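Local coordinates for PFC0360w protein (Plasmodium falciparum, PDB 3NI8), which probably activates the ATPase of the chaperone Hsp90 as an AHA1-type co-chaperone, at residues V29-A41 with E73-E85. Residues are numbered along the deposited sequence; the frame is centred on the assembly and turned at random. Where two conformers were deposited one is given.
With IPA (isopropyl alcohol), chain B.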
loop_
_atom_site.group_PDB
_atom_site.type_symbol
_atom_site.label_atom_id
_atom_site.label_comp_id
_atom_site.label_asym_id
_atom_site.label_seq_id
_atom_site.Cartn_x
_atom_site.Cartn_y
_atom_site.Cartn_z
ATOM N N VAL A 29 6.642 11.200 -12.435
ATOM C CA VAL A 29 5.229 11.420 -12.534
ATOM C C VAL A 29 4.903 12.246 -11.271
ATOM O O VAL A 29 5.612 12.131 -10.269
ATOM C CB VAL A 29 4.514 10.021 -12.609
ATOM C CG1 VAL A 29 3.835 9.644 -11.285
ATOM C CG2 VAL A 29 3.566 9.973 -13.763
ATOM N N PRO A 30 3.864 13.106 -11.324
ATOM C CA PRO A 30 3.572 13.989 -10.193
ATOM C C PRO A 30 2.809 13.263 -9.067
ATOM O O PRO A 30 2.172 12.240 -9.329
ATOM C CB PRO A 30 2.693 15.069 -10.830
ATOM C CG PRO A 30 1.944 14.337 -11.899
ATOM C CD PRO A 30 2.888 13.283 -12.424
ATOM N N PRO A 31 2.848 13.802 -7.823
ATOM C CA PRO A 31 2.303 13.093 -6.639
ATOM C C PRO A 31 0.857 12.598 -6.737
ATOM O O PRO A 31 0.561 11.487 -6.259
ATOM C CB PRO A 31 2.419 14.129 -5.512
ATOM C CG PRO A 31 3.499 15.063 -5.961
ATOM C CD PRO A 31 3.404 15.126 -7.466
ATOM N N GLU A 32 -0.017 13.406 -7.343
ATOM C CA GLU A 32 -1.461 13.117 -7.409
ATOM C C GLU A 32 -1.770 11.794 -8.101
ATOM O O GLU A 32 -2.711 11.085 -7.729
ATOM C CB GLU A 32 -2.216 14.255 -8.101
ATOM C CG GLU A 32 -1.745 14.575 -9.522
ATOM C CD GLU A 32 -2.760 15.392 -10.285
ATOM O OE1 GLU A 32 -3.943 15.006 -10.231
ATOM O OE2 GLU A 32 -2.391 16.409 -10.920
ATOM N N VAL A 33 -0.958 11.469 -9.100
ATOM C CA VAL A 33 -1.105 10.249 -9.871
ATOM C C VAL A 33 -0.706 9.034 -9.007
ATOM O O VAL A 33 -1.360 7.990 -9.037
ATOM C CB VAL A 33 -0.293 10.404 -11.203
ATOM C CG1 VAL A 33 0.288 9.121 -11.695
ATOM C CG2 VAL A 33 -1.154 11.030 -12.278
ATOM N N LEU A 34 0.357 9.178 -8.223
ATOM C CA LEU A 34 0.735 8.118 -7.286
ATOM C C LEU A 34 -0.276 7.982 -6.142
ATOM O O LEU A 34 -0.649 6.862 -5.774
ATOM C CB LEU A 34 2.135 8.337 -6.743
ATOM C CG LEU A 34 3.251 8.200 -7.770
ATOM C CD1 LEU A 34 4.567 8.479 -7.114
ATOM C CD2 LEU A 34 3.213 6.777 -8.392
ATOM N N PHE A 35 -0.727 9.119 -5.606
ATOM C CA PHE A 35 -1.802 9.161 -4.605
ATOM C C PHE A 35 -3.074 8.442 -5.088
ATOM O O PHE A 35 -3.661 7.644 -4.342
ATOM C CB PHE A 35 -2.108 10.625 -4.212
ATOM C CG PHE A 35 -3.188 10.771 -3.164
ATOM C CD1 PHE A 35 -2.863 10.836 -1.816
ATOM C CD2 PHE A 35 -4.537 10.859 -3.535
ATOM C CE1 PHE A 35 -3.872 10.986 -0.834
ATOM C CE2 PHE A 35 -5.553 10.982 -2.575
ATOM C CZ PHE A 35 -5.212 11.054 -1.218
ATOM N N ASN A 36 -3.497 8.746 -6.319
ATOM C CA ASN A 36 -4.615 8.044 -6.972
ATOM C C ASN A 36 -4.412 6.542 -6.929
ATOM O O ASN A 36 -5.306 5.790 -6.553
ATOM C CB ASN A 36 -4.790 8.476 -8.439
ATOM C CG ASN A 36 -5.819 7.615 -9.190
ATOM O OD1 ASN A 36 -5.459 6.689 -9.926
ATOM N ND2 ASN A 36 -7.100 7.925 -9.008
ATOM N N ALA A 37 -3.215 6.117 -7.294
ATOM C CA ALA A 37 -2.938 4.694 -7.438
ATOM C C ALA A 37 -3.154 3.924 -6.119
ATOM O O ALA A 37 -3.480 2.708 -6.148
ATOM C CB ALA A 37 -1.514 4.474 -7.959
ATOM N N PHE A 38 -2.958 4.607 -4.980
ATOM C CA PHE A 38 -3.117 3.968 -3.688
ATOM C C PHE A 38 -4.545 4.025 -3.143
ATOM O O PHE A 38 -4.872 3.278 -2.196
ATOM C CB PHE A 38 -2.158 4.558 -2.659
ATOM C CG PHE A 38 -0.777 3.975 -2.718
ATOM C CD1 PHE A 38 -0.399 2.970 -1.839
ATOM C CD2 PHE A 38 0.149 4.437 -3.659
ATOM C CE1 PHE A 38 0.869 2.420 -1.908
ATOM C CE2 PHE A 38 1.419 3.900 -3.725
ATOM C CZ PHE A 38 1.788 2.897 -2.848
ATOM N N THR A 39 -5.389 4.879 -3.727
ATOM C CA THR A 39 -6.677 5.195 -3.117
ATOM C C THR A 39 -7.900 5.030 -4.035
ATOM O O THR A 39 -9.041 5.312 -3.639
ATOM C CB THR A 39 -6.687 6.649 -2.610
ATOM O OG1 THR A 39 -6.406 7.523 -3.709
ATOM C CG2 THR A 39 -5.654 6.869 -1.509
ATOM N N ASP A 40 -7.662 4.605 -5.267
ATOM C CA ASP A 40 -8.710 4.517 -6.268
ATOM C C ASP A 40 -8.959 3.050 -6.619
ATOM O O ASP A 40 -8.059 2.345 -7.122
ATOM C CB ASP A 40 -8.292 5.318 -7.490
ATOM C CG ASP A 40 -9.289 5.252 -8.625
ATOM O OD1 ASP A 40 -9.940 4.197 -8.842
ATOM O OD2 ASP A 40 -9.388 6.278 -9.339
ATOM N N ALA A 41 -10.189 2.607 -6.360
ATOM C CA ALA A 41 -10.571 1.211 -6.528
ATOM C C ALA A 41 -10.237 0.665 -7.922
ATOM O O ALA A 41 -9.745 -0.474 -8.045
ATOM C CB ALA A 41 -12.045 1.009 -6.195
ATOM N N GLU A 73 -8.175 0.111 6.700
ATOM C CA GLU A 73 -8.984 1.257 7.037
ATOM C C GLU A 73 -8.092 2.499 6.933
ATOM O O GLU A 73 -6.966 2.523 7.439
ATOM C CB GLU A 73 -9.524 1.085 8.447
ATOM C CG GLU A 73 -10.109 2.348 9.087
ATOM C CD GLU A 73 -10.614 2.107 10.511
ATOM O OE1 GLU A 73 -10.827 3.112 11.253
ATOM O OE2 GLU A 73 -10.793 0.917 10.883
ATOM N N PHE A 74 -8.582 3.499 6.215
ATOM C CA PHE A 74 -7.899 4.785 6.094
ATOM C C PHE A 74 -8.015 5.562 7.391
ATOM O O PHE A 74 -9.110 5.707 7.935
ATOM C CB PHE A 74 -8.496 5.612 4.944
ATOM C CG PHE A 74 -8.414 4.938 3.590
ATOM C CD1 PHE A 74 -7.195 4.790 2.947
ATOM C CD2 PHE A 74 -9.573 4.482 2.947
ATOM C CE1 PHE A 74 -7.112 4.181 1.681
ATOM C CE2 PHE A 74 -9.509 3.863 1.672
ATOM C CZ PHE A 74 -8.274 3.722 1.040
ATOM N N THR A 75 -6.884 6.054 7.891
ATOM C CA THR A 75 -6.867 6.778 9.178
ATOM C C THR A 75 -6.368 8.204 9.013
ATOM O O THR A 75 -6.536 9.025 9.914
ATOM C CB THR A 75 -6.075 6.036 10.293
ATOM O OG1 THR A 75 -4.683 6.007 9.980
ATOM C CG2 THR A 75 -6.563 4.598 10.467
ATOM N N GLU A 76 -5.786 8.501 7.851
ATOM C CA GLU A 76 -5.369 9.859 7.493
ATOM C C GLU A 76 -5.273 10.012 5.974
ATOM O O GLU A 76 -4.550 9.276 5.285
ATOM C CB GLU A 76 -4.025 10.223 8.140
ATOM C CG GLU A 76 -3.709 11.747 8.087
ATOM C CD GLU A 76 -2.237 12.097 8.356
ATOM O OE1 GLU A 76 -1.612 11.540 9.290
ATOM O OE2 GLU A 76 -1.702 12.946 7.613
ATOM N N ILE A 77 -6.017 10.974 5.454
ATOM C CA ILE A 77 -5.991 11.274 4.020
ATOM C C ILE A 77 -5.662 12.732 3.807
ATOM O O ILE A 77 -6.551 13.588 3.890
ATOM C CB ILE A 77 -7.317 10.929 3.300
ATOM C CG1 ILE A 77 -7.611 9.429 3.401
ATOM C CG2 ILE A 77 -7.207 11.319 1.830
ATOM C CD1 ILE A 77 -9.050 9.092 3.271
ATOM N N THR A 78 -4.376 12.987 3.546
ATOM C CA THR A 78 -3.862 14.323 3.237
ATOM C C THR A 78 -3.463 14.377 1.758
ATOM O O THR A 78 -2.303 14.156 1.409
ATOM C CB THR A 78 -2.640 14.678 4.123
ATOM O OG1 THR A 78 -2.853 14.221 5.471
ATOM C CG2 THR A 78 -2.382 16.206 4.128
ATOM N N LYS A 79 -4.437 14.639 0.896
ATOM C CA LYS A 79 -4.245 14.666 -0.563
ATOM C C LYS A 79 -3.438 15.874 -1.031
ATOM O O LYS A 79 -3.755 16.998 -0.606
ATOM C CB LYS A 79 -5.612 14.703 -1.265
ATOM C CG LYS A 79 -5.556 14.581 -2.809
ATOM C CD LYS A 79 -6.915 14.169 -3.377
ATOM C CE LYS A 79 -6.977 14.301 -4.902
ATOM N NZ LYS A 79 -8.253 13.671 -5.380
ATOM N N PRO A 80 -2.423 15.668 -1.918
ATOM C CA PRO A 80 -1.896 14.400 -2.478
ATOM C C PRO A 80 -0.558 13.879 -1.865
ATOM O O PRO A 80 0.186 13.119 -2.520
ATOM C CB PRO A 80 -1.681 14.764 -3.960
ATOM C CG PRO A 80 -1.232 16.218 -3.916
ATOM C CD PRO A 80 -1.854 16.833 -2.640
ATOM N N HIS A 81 -0.293 14.272 -0.619
ATOM C CA HIS A 81 1.022 14.111 0.004
ATOM C C HIS A 81 1.203 12.872 0.893
ATOM O O HIS A 81 2.290 12.288 0.927
ATOM C CB HIS A 81 1.380 15.376 0.790
ATOM C CG HIS A 81 1.639 16.566 -0.081
ATOM N ND1 HIS A 81 0.889 17.722 -0.011
ATOM C CD2 HIS A 81 2.558 16.772 -1.055
ATOM C CE1 HIS A 81 1.344 18.592 -0.896
ATOM N NE2 HIS A 81 2.353 18.037 -1.546
ATOM N N LYS A 82 0.145 12.480 1.598
ATOM C CA LYS A 82 0.228 11.415 2.618
ATOM C C LYS A 82 -1.088 10.658 2.780
ATOM O O LYS A 82 -2.196 11.238 2.698
ATOM C CB LYS A 82 0.605 12.015 3.987
ATOM C CG LYS A 82 1.611 11.261 4.836
ATOM C CD LYS A 82 1.487 11.672 6.312
ATOM C CE LYS A 82 2.830 11.767 7.053
ATOM N NZ LYS A 82 2.823 11.131 8.464
ATOM N N ILE A 83 -0.953 9.358 3.014
ATOM C CA ILE A 83 -2.028 8.531 3.544
ATOM C C ILE A 83 -1.467 7.664 4.672
ATOM O O ILE A 83 -0.285 7.391 4.712
ATOM C CB ILE A 83 -2.748 7.670 2.460
ATOM C CG1 ILE A 83 -1.746 7.012 1.518
ATOM C CG2 ILE A 83 -3.700 8.510 1.659
ATOM C CD1 ILE A 83 -2.374 6.019 0.559
ATOM N N VAL A 84 -2.330 7.303 5.615
ATOM C CA VAL A 84 -2.010 6.381 6.711
ATOM C C VAL A 84 -3.153 5.374 6.812
ATOM O O VAL A 84 -4.328 5.731 6.671
ATOM C CB VAL A 84 -1.841 7.110 8.077
ATOM C CG1 VAL A 84 -1.372 6.115 9.160
ATOM C CG2 VAL A 84 -0.871 8.291 7.959
ATOM N N GLU A 85 -2.806 4.121 7.071
ATOM C CA GLU A 85 -3.791 3.028 7.081
ATOM C C GLU A 85 -3.555 2.092 8.241
ATOM O O GLU A 85 -2.407 1.880 8.617
ATOM C CB GLU A 85 -3.674 2.195 5.791
ATOM C CG GLU A 85 -3.881 3.017 4.521
ATOM C CD GLU A 85 -3.525 2.268 3.261
ATOM O OE1 GLU A 85 -3.008 1.128 3.318
ATOM O OE2 GLU A 85 -3.752 2.843 2.191
HETATM C C1 IPA B . -5.397 0.641 -0.449
HETATM C C2 IPA B . -3.954 0.786 0.046
HETATM C C3 IPA B . -2.979 -0.288 -0.439
HETATM O O2 IPA B . -3.479 2.073 -0.255
#
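Phe35 of helix 31-39 drops its ring into the crook of the hairpin formed by strands 70-78 and 82-89, joining the first helix to the curved antiparallel sheet of the AHA1-like, helix-grip (SRPBCC) fold. The helix runs nearly parallel to strand 82-85, at 18°, with their axes 9.9 Å apart.

Apolar and CH-pi packing around one ring carries most of the contact. With CG anti to the backbone N (chi1 -179°), the Phe35 ring reaches out to the hairpin turn. Over one face lies Lys79, whose CG stands 4.0 Å from the centroid of the Phe35 ring in a CH-pi contact; its long extended chain can supply methylenes here while keeping the ammonium at the surface. Thr39 CG2 lies over the opposite face, offset toward the rim, and Ile77 CG2 meets the ring edge at Phe35 CZ. Pro80, which follows a cis peptide bond, adds an off-centre CH-pi contact through CA, and its CB rests 3.8 Å from Glu32 CA.

Apolar contacts continue inward. Beta-branched Ile83 divides its branches: CG2 touches Phe35 CE1 at 3.5 Å, and CD1 approaches Phe38 CB and Thr39 CG2. The Phe38 ring meets that of Phe144, and its side chain also touches Trp140, both of helix 132-150.

No hydrogen bond joins the two segments directly. Instead, an isopropanol, probably from the crystallisation liquor, spans them: its O2 lies 2.7 Å from Phe38 O and 2.6 Å from Glu85 OE2.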